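Local coordinates for MaoC-like dehydratase (Phytophthora Capsici, PDB 3KH8), which probably catalyses the reversible hydration of enoyl-CoA thioesters, as a lyase of the MaoC-like, hydratase 2 family with a hot dog fold, at residues K302-A307 and G319-Y324; Q201-Q206 and W296-G301. All coordinates share one frame; numbering follows the deposited sequence.

Interaction 1: K302-A307 and G319-Y324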
loop_
_atom_site.group_PDB
_atom_site.type_symbol
_atom_site.label_atom_id
_atom_site.label_comp_id
_atom_site.label_asym_id
_atom_site.label_seq_id
_atom_site.Cartn_x
_atom_site.Cartn_y
_atom_site.Cartn_z
ATOM N N LYS A 302 9.830 -17.327 25.721
ATOM C CA LYS A 302 8.373 -17.187 25.674
ATOM C C LYS A 302 7.917 -15.836 26.210
ATOM O O LYS A 302 8.306 -15.425 27.307
ATOM C CB LYS A 302 7.679 -18.330 26.425
ATOM C CG LYS A 302 6.163 -18.378 26.224
ATOM C CD LYS A 302 5.494 -19.501 27.016
ATOM C CE LYS A 302 5.253 -19.100 28.469
ATOM N NZ LYS A 302 4.361 -20.071 29.158
ATOM N N VAL A 303 7.087 -15.153 25.424
ATOM C CA VAL A 303 6.534 -13.858 25.811
ATOM C C VAL A 303 5.016 -13.885 25.732
ATOM O O VAL A 303 4.436 -14.258 24.703
ATOM C CB VAL A 303 7.084 -12.701 24.931
ATOM C CG1 VAL A 303 6.498 -11.351 25.359
ATOM C CG2 VAL A 303 8.597 -12.659 24.988
ATOM N N LEU A 304 4.376 -13.495 26.828
ATOM C CA LEU A 304 2.932 -13.345 26.841
ATOM C C LEU A 304 2.596 -11.883 26.579
ATOM O O LEU A 304 3.375 -10.987 26.929
ATOM C CB LEU A 304 2.331 -13.858 28.157
ATOM C CG LEU A 304 2.655 -15.319 28.520
ATOM C CD1 LEU A 304 1.928 -15.751 29.782
ATOM C CD2 LEU A 304 2.344 -16.297 27.373
ATOM N N PHE A 305 1.463 -11.640 25.927
ATOM C CA PHE A 305 1.127 -10.281 25.516
ATOM C C PHE A 305 -0.352 -10.026 25.281
ATOM O O PHE A 305 -1.141 -10.960 25.099
ATOM C CB PHE A 305 1.939 -9.868 24.280
ATOM C CG PHE A 305 1.535 -10.574 23.018
ATOM C CD1 PHE A 305 2.087 -11.806 22.689
ATOM C CD2 PHE A 305 0.605 -9.998 22.153
ATOM C CE1 PHE A 305 1.720 -12.458 21.517
ATOM C CE2 PHE A 305 0.225 -10.644 20.980
ATOM C CZ PHE A 305 0.789 -11.872 20.658
ATOM N N GLN A 306 -0.707 -8.746 25.303
ATOM C CA GLN A 306 -2.024 -8.271 24.915
ATOM C C GLN A 306 -1.853 -7.038 24.043
ATOM O O GLN A 306 -0.856 -6.323 24.164
ATOM C CB GLN A 306 -2.839 -7.870 26.142
ATOM C CG GLN A 306 -3.186 -8.990 27.116
ATOM C CD GLN A 306 -3.959 -8.461 28.307
ATOM O OE1 GLN A 306 -3.521 -7.523 28.973
ATOM N NE2 GLN A 306 -5.123 -9.044 28.569
ATOM N N ALA A 307 -2.822 -6.789 23.165
ATOM C CA ALA A 307 -2.910 -5.506 22.481
ATOM C C ALA A 307 -4.176 -4.796 22.931
ATOM O O ALA A 307 -5.246 -5.403 23.009
ATOM C CB ALA A 307 -2.881 -5.676 20.966
ATOM N N GLY A 319 -4.750 -13.112 25.284
ATOM C CA GLY A 319 -4.158 -14.446 25.398
ATOM C C GLY A 319 -2.995 -14.683 24.449
ATOM O O GLY A 319 -2.830 -15.782 23.920
ATOM N N GLY A 320 -2.184 -13.651 24.242
ATOM C CA GLY A 320 -1.079 -13.724 23.300
ATOM C C GLY A 320 0.108 -14.503 23.825
ATOM O O GLY A 320 0.567 -14.267 24.945
ATOM N N GLU A 321 0.591 -15.443 23.016
ATOM C CA GLU A 321 1.811 -16.182 23.321
ATOM C C GLU A 321 2.774 -16.109 22.140
ATOM O O GLU A 321 2.446 -16.527 21.029
ATOM C CB GLU A 321 1.504 -17.641 23.667
ATOM C CG GLU A 321 2.745 -18.482 23.933
ATOM C CD GLU A 321 2.424 -19.952 24.082
ATOM O OE1 GLU A 321 1.986 -20.356 25.176
ATOM O OE2 GLU A 321 2.610 -20.699 23.098
ATOM N N PHE A 322 3.958 -15.567 22.394
ATOM C CA PHE A 322 4.986 -15.399 21.375
ATOM C C PHE A 322 6.201 -16.241 21.746
ATOM O O PHE A 322 6.667 -16.192 22.884
ATOM C CB PHE A 322 5.369 -13.920 21.274
ATOM C CG PHE A 322 6.485 -13.627 20.301
ATOM C CD1 PHE A 322 7.658 -13.020 20.738
ATOM C CD2 PHE A 322 6.354 -13.932 18.949
ATOM C CE1 PHE A 322 8.693 -12.734 19.849
ATOM C CE2 PHE A 322 7.378 -13.653 18.053
ATOM C CZ PHE A 322 8.550 -13.048 18.501
ATOM N N VAL A 323 6.697 -17.020 20.790
ATOM C CA VAL A 323 7.907 -17.811 21.000
ATOM C C VAL A 323 9.003 -17.349 20.043
ATOM O O VAL A 323 8.787 -17.252 18.832
ATOM C CB VAL A 323 7.643 -19.341 20.865
ATOM C CG1 VAL A 323 8.932 -20.144 21.067
ATOM C CG2 VAL A 323 6.573 -19.792 21.859
ATOM N N TYR A 324 10.169 -17.046 20.606
ATOM C CA TYR A 324 11.315 -16.607 19.825
ATOM C C TYR A 324 12.586 -17.350 20.244
ATOM O O TYR A 324 12.649 -17.925 21.336
ATOM C CB TYR A 324 11.500 -15.087 19.946
ATOM C CG TYR A 324 11.999 -14.617 21.296
ATOM C CD1 TYR A 324 11.141 -14.542 22.394
ATOM C CD2 TYR A 324 13.332 -14.244 21.475
ATOM C CE1 TYR A 324 11.600 -14.114 23.634
ATOM C CE2 TYR A 324 13.800 -13.814 22.711
ATOM C CZ TYR A 324 12.928 -13.753 23.785
ATOM O OH TYR A 324 13.384 -13.331 25.008
HETATM O O HOH W 1 1.729 -19.653 27.867
#
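Phe305 lays its ring against the backbone of Gly320, its antiparallel hydrogen-bonded partner on the neighbouring strand. CB sets out from the sheet on the face shared with Val303 and Phe322, and a chi1 of 71° places CG between the backbone N and the carbonyl carbon, which swings the ring back across the partner strand. Phe305 CG then lies 4.1 Å from Gly320 CA, while CD1 rests against the carbonyl carbon of the same glycine. Phe305 CE1 reaches furthest along the strand, to Glu321 N and to Phe322 CB, the latter at 3.9 Å; CZ comes back over Gly320 CA. Gly320 CA stands above the Phe305 ring face, 3.7 Å from its centroid, in a CH-pi contact nearly along the ring normal.

The two strands, 302-309 and 314-324, form a beta hairpin within the antiparallel hot dog sheet, between strands 290-297 and 274-281, and this aromatic face packs on the long helix 251-266, where Phe305 meets Ala258 and Leu262. Val303 and Phe322 exchange a pair of nearly straight backbone hydrogen bonds, Val303 N to Phe322 O at 2.8 Å and Phe322 N to Val303 O at 2.7 Å. The bond from Gly320 N to Phe305 O is weak.

On the other face, Leu304 CD2 touches Glu321 CB at 4.0 Å. Lys302, bent at chi3, crosses Glu321 at a slant, yet Lys302 NZ and Glu321 OE1 stay 4.6 Å apart, and one water joins them, accepting from NZ and donating to OE1. The carboxylate's direct ionic partner is Arg278 on strand 274-281.

Interaction 2: Q201-Q206 and W296-G301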
loop_
_atom_site.group_PDB
_atom_site.type_symbol
_atom_site.label_atom_id
_atom_site.label_comp_id
_atom_site.label_asym_id
_atom_site.label_seq_id
_atom_site.Cartn_x
_atom_site.Cartn_y
_atom_site.Cartn_z
ATOM N N GLN A 201 -2.468 -17.798 30.190
ATOM C CA GLN A 201 -2.809 -17.008 31.365
ATOM C C GLN A 201 -1.950 -15.749 31.377
ATOM O O GLN A 201 -0.747 -15.813 31.610
ATOM C CB GLN A 201 -2.632 -17.832 32.648
ATOM C CG GLN A 201 -3.559 -19.046 32.713
ATOM C CD GLN A 201 -3.320 -19.959 33.912
ATOM O OE1 GLN A 201 -2.624 -19.607 34.868
ATOM N NE2 GLN A 201 -3.912 -21.143 33.861
ATOM N N ILE A 202 -2.574 -14.611 31.087
ATOM C CA ILE A 202 -1.883 -13.323 31.122
ATOM C C ILE A 202 -1.524 -13.004 32.581
ATOM O O ILE A 202 -2.401 -13.024 33.447
ATOM C CB ILE A 202 -2.745 -12.187 30.495
ATOM C CG1 ILE A 202 -3.007 -12.440 28.996
ATOM C CG2 ILE A 202 -2.128 -10.803 30.749
ATOM C CD1 ILE A 202 -1.763 -12.615 28.119
ATOM N N PRO A 203 -0.232 -12.742 32.855
ATOM C CA PRO A 203 0.215 -12.479 34.230
ATOM C C PRO A 203 -0.440 -11.235 34.820
ATOM O O PRO A 203 -0.741 -10.290 34.093
ATOM C CB PRO A 203 1.727 -12.270 34.079
ATOM C CG PRO A 203 2.086 -12.951 32.797
ATOM C CD PRO A 203 0.898 -12.740 31.906
ATOM N N LYS A 204 -0.662 -11.250 36.132
ATOM C CA LYS A 204 -1.325 -10.142 36.822
ATOM C C LYS A 204 -0.359 -9.003 37.140
ATOM O O LYS A 204 -0.774 -7.870 37.394
ATOM C CB LYS A 204 -2.019 -10.642 38.093
ATOM C CG LYS A 204 -3.197 -11.588 37.829
ATOM C CD LYS A 204 -4.290 -10.903 37.012
ATOM C CE LYS A 204 -5.453 -11.836 36.716
ATOM N NZ LYS A 204 -6.539 -11.110 35.992
ATOM N N ARG A 205 0.931 -9.310 37.108
ATOM C CA ARG A 205 1.972 -8.315 37.328
ATOM C C ARG A 205 1.982 -7.247 36.226
ATOM O O ARG A 205 1.391 -7.428 35.156
ATOM C CB ARG A 205 3.340 -9.000 37.432
ATOM C CG ARG A 205 3.752 -9.783 36.183
ATOM C CD ARG A 205 4.856 -10.787 36.496
ATOM N NE ARG A 205 5.401 -11.417 35.292
ATOM C CZ ARG A 205 6.318 -10.854 34.512
ATOM N NH1 ARG A 205 6.783 -9.649 34.806
ATOM N NH2 ARG A 205 6.769 -11.489 33.437
ATOM N N GLN A 206 2.651 -6.134 36.510
ATOM C CA GLN A 206 2.865 -5.067 35.540
ATOM C C GLN A 206 3.578 -5.639 34.310
ATOM O O GLN A 206 4.459 -6.491 34.456
ATOM C CB GLN A 206 3.735 -3.994 36.183
ATOM C CG GLN A 206 3.481 -2.576 35.728
ATOM C CD GLN A 206 4.215 -1.567 36.600
ATOM O OE1 GLN A 206 4.216 -1.671 37.830
ATOM N NE2 GLN A 206 4.850 -0.588 35.965
ATOM N N TRP A 296 4.970 -9.420 28.483
ATOM C CA TRP A 296 5.485 -10.066 29.688
ATOM C C TRP A 296 6.511 -11.135 29.306
ATOM O O TRP A 296 6.170 -12.134 28.666
ATOM C CB TRP A 296 4.352 -10.726 30.480
ATOM C CG TRP A 296 3.380 -9.794 31.162
ATOM C CD1 TRP A 296 3.447 -9.341 32.454
ATOM C CD2 TRP A 296 2.175 -9.244 30.608
ATOM N NE1 TRP A 296 2.369 -8.532 32.730
ATOM C CE2 TRP A 296 1.574 -8.453 31.617
ATOM C CE3 TRP A 296 1.549 -9.331 29.354
ATOM C CZ2 TRP A 296 0.373 -7.759 31.413
ATOM C CZ3 TRP A 296 0.358 -8.635 29.150
ATOM C CH2 TRP A 296 -0.216 -7.858 30.175
ATOM N N GLN A 297 7.762 -10.903 29.692
ATOM C CA GLN A 297 8.832 -11.885 29.524
ATOM C C GLN A 297 8.617 -13.027 30.513
ATOM O O GLN A 297 8.523 -12.802 31.721
ATOM C CB GLN A 297 10.200 -11.213 29.742
ATOM C CG GLN A 297 11.413 -12.156 29.747
ATOM C CD GLN A 297 11.722 -12.746 28.383
ATOM O OE1 GLN A 297 11.433 -13.914 28.118
ATOM N NE2 GLN A 297 12.303 -11.939 27.506
ATOM N N GLU A 298 8.515 -14.249 29.998
ATOM C CA GLU A 298 8.329 -15.422 30.850
ATOM C C GLU A 298 9.552 -16.342 30.859
ATOM O O GLU A 298 9.549 -17.384 31.512
ATOM C CB GLU A 298 7.059 -16.189 30.466
ATOM C CG GLU A 298 5.768 -15.421 30.735
ATOM C CD GLU A 298 5.493 -15.225 32.215
ATOM O OE1 GLU A 298 5.026 -16.183 32.866
ATOM O OE2 GLU A 298 5.730 -14.112 32.727
ATOM N N GLY A 299 10.597 -15.944 30.140
ATOM C CA GLY A 299 11.826 -16.727 30.059
ATOM C C GLY A 299 11.696 -17.897 29.105
ATOM O O GLY A 299 10.597 -18.206 28.628
ATOM N N SER A 300 12.828 -18.542 28.822
ATOM C CA SER A 300 12.893 -19.696 27.917
ATOM C C SER A 300 12.367 -19.378 26.506
ATOM O O SER A 300 11.886 -20.266 25.795
ATOM C CB SER A 300 12.173 -20.911 28.522
ATOM O OG SER A 300 12.689 -21.209 29.810
ATOM N N GLY A 301 12.470 -18.110 26.115
ATOM C CA GLY A 301 12.049 -17.660 24.788
ATOM C C GLY A 301 10.546 -17.547 24.618
ATOM O O GLY A 301 10.039 -17.655 23.501
#
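Trp296 turns one face of its indole to Ile202 and Pro203, and this is where the contact is tightly packed. Ile202 CG2 sits over the six-membered ring, 3.6 Å from Trp296 CH2, and Pro203 CD lies over the five-membered ring, 4.0 Å from its centroid; both are CH-pi contacts, and the pyrrolidine also brings CB close to CD1. The indole edge is held as well: Trp296 NE1 donates to Arg205 O at 2.8 Å, with the acceptor close to the ring plane although the donor stands well above the plane of the carbonyl. Face contact and edge bond together fix the rotation of the ring.

In the fold, the connection leading into strand 209-214 wraps across the end of strand 290-297, so a loop of the MaoC-like domain is laid over the hot dog sheet, and Ile202 and Pro203 go on to touch Gln306 and Leu304 of the next strand.

Towards solvent the contact becomes polar and more open. Arg205 CG lies between the backbone N and the carbonyl carbon (chi1 60°), and the extended chain from there carries the guanidinium past the indole, nearly perpendicular to the ring (83°) with Trp296 CD1 over its centre. From the guanidinium edge Arg205 NH2 makes a salt bridge to Glu298 OE2, 2.9 Å long and almost straight at 178°. Arg205 NH2 also lies 2.8 Å from Gln297 O, and NH1 has a second acid, Asp208. Glu298, bent at chi2, brings its carboxylate back towards the loop, nearly coplanar with the guanidinium, and Glu298 OE2 also brushes Pro203 CG at 3.8 Å.

In the fold
Both contacts belong to the same sheet: strand 302-309 of interaction 1 lies beside strand 290-297, whose end enters interaction 2, and their centres are about 8 Å apart. Interaction 1 is buried and built mainly from backbone pairing, with an aromatic side chain turned to the helix; interaction 2 is a surface contact in which side chains do most of the work, mixing CH-pi packing on an indole with an ionic pair. Probable backbone hydrogen bonds join them, Trp296 N to Leu304 O and Tyr324 N to Gly301 O. Leu304 is shared ground, pairing with Glu321 in the hairpin while also touching Pro203 and Glu298.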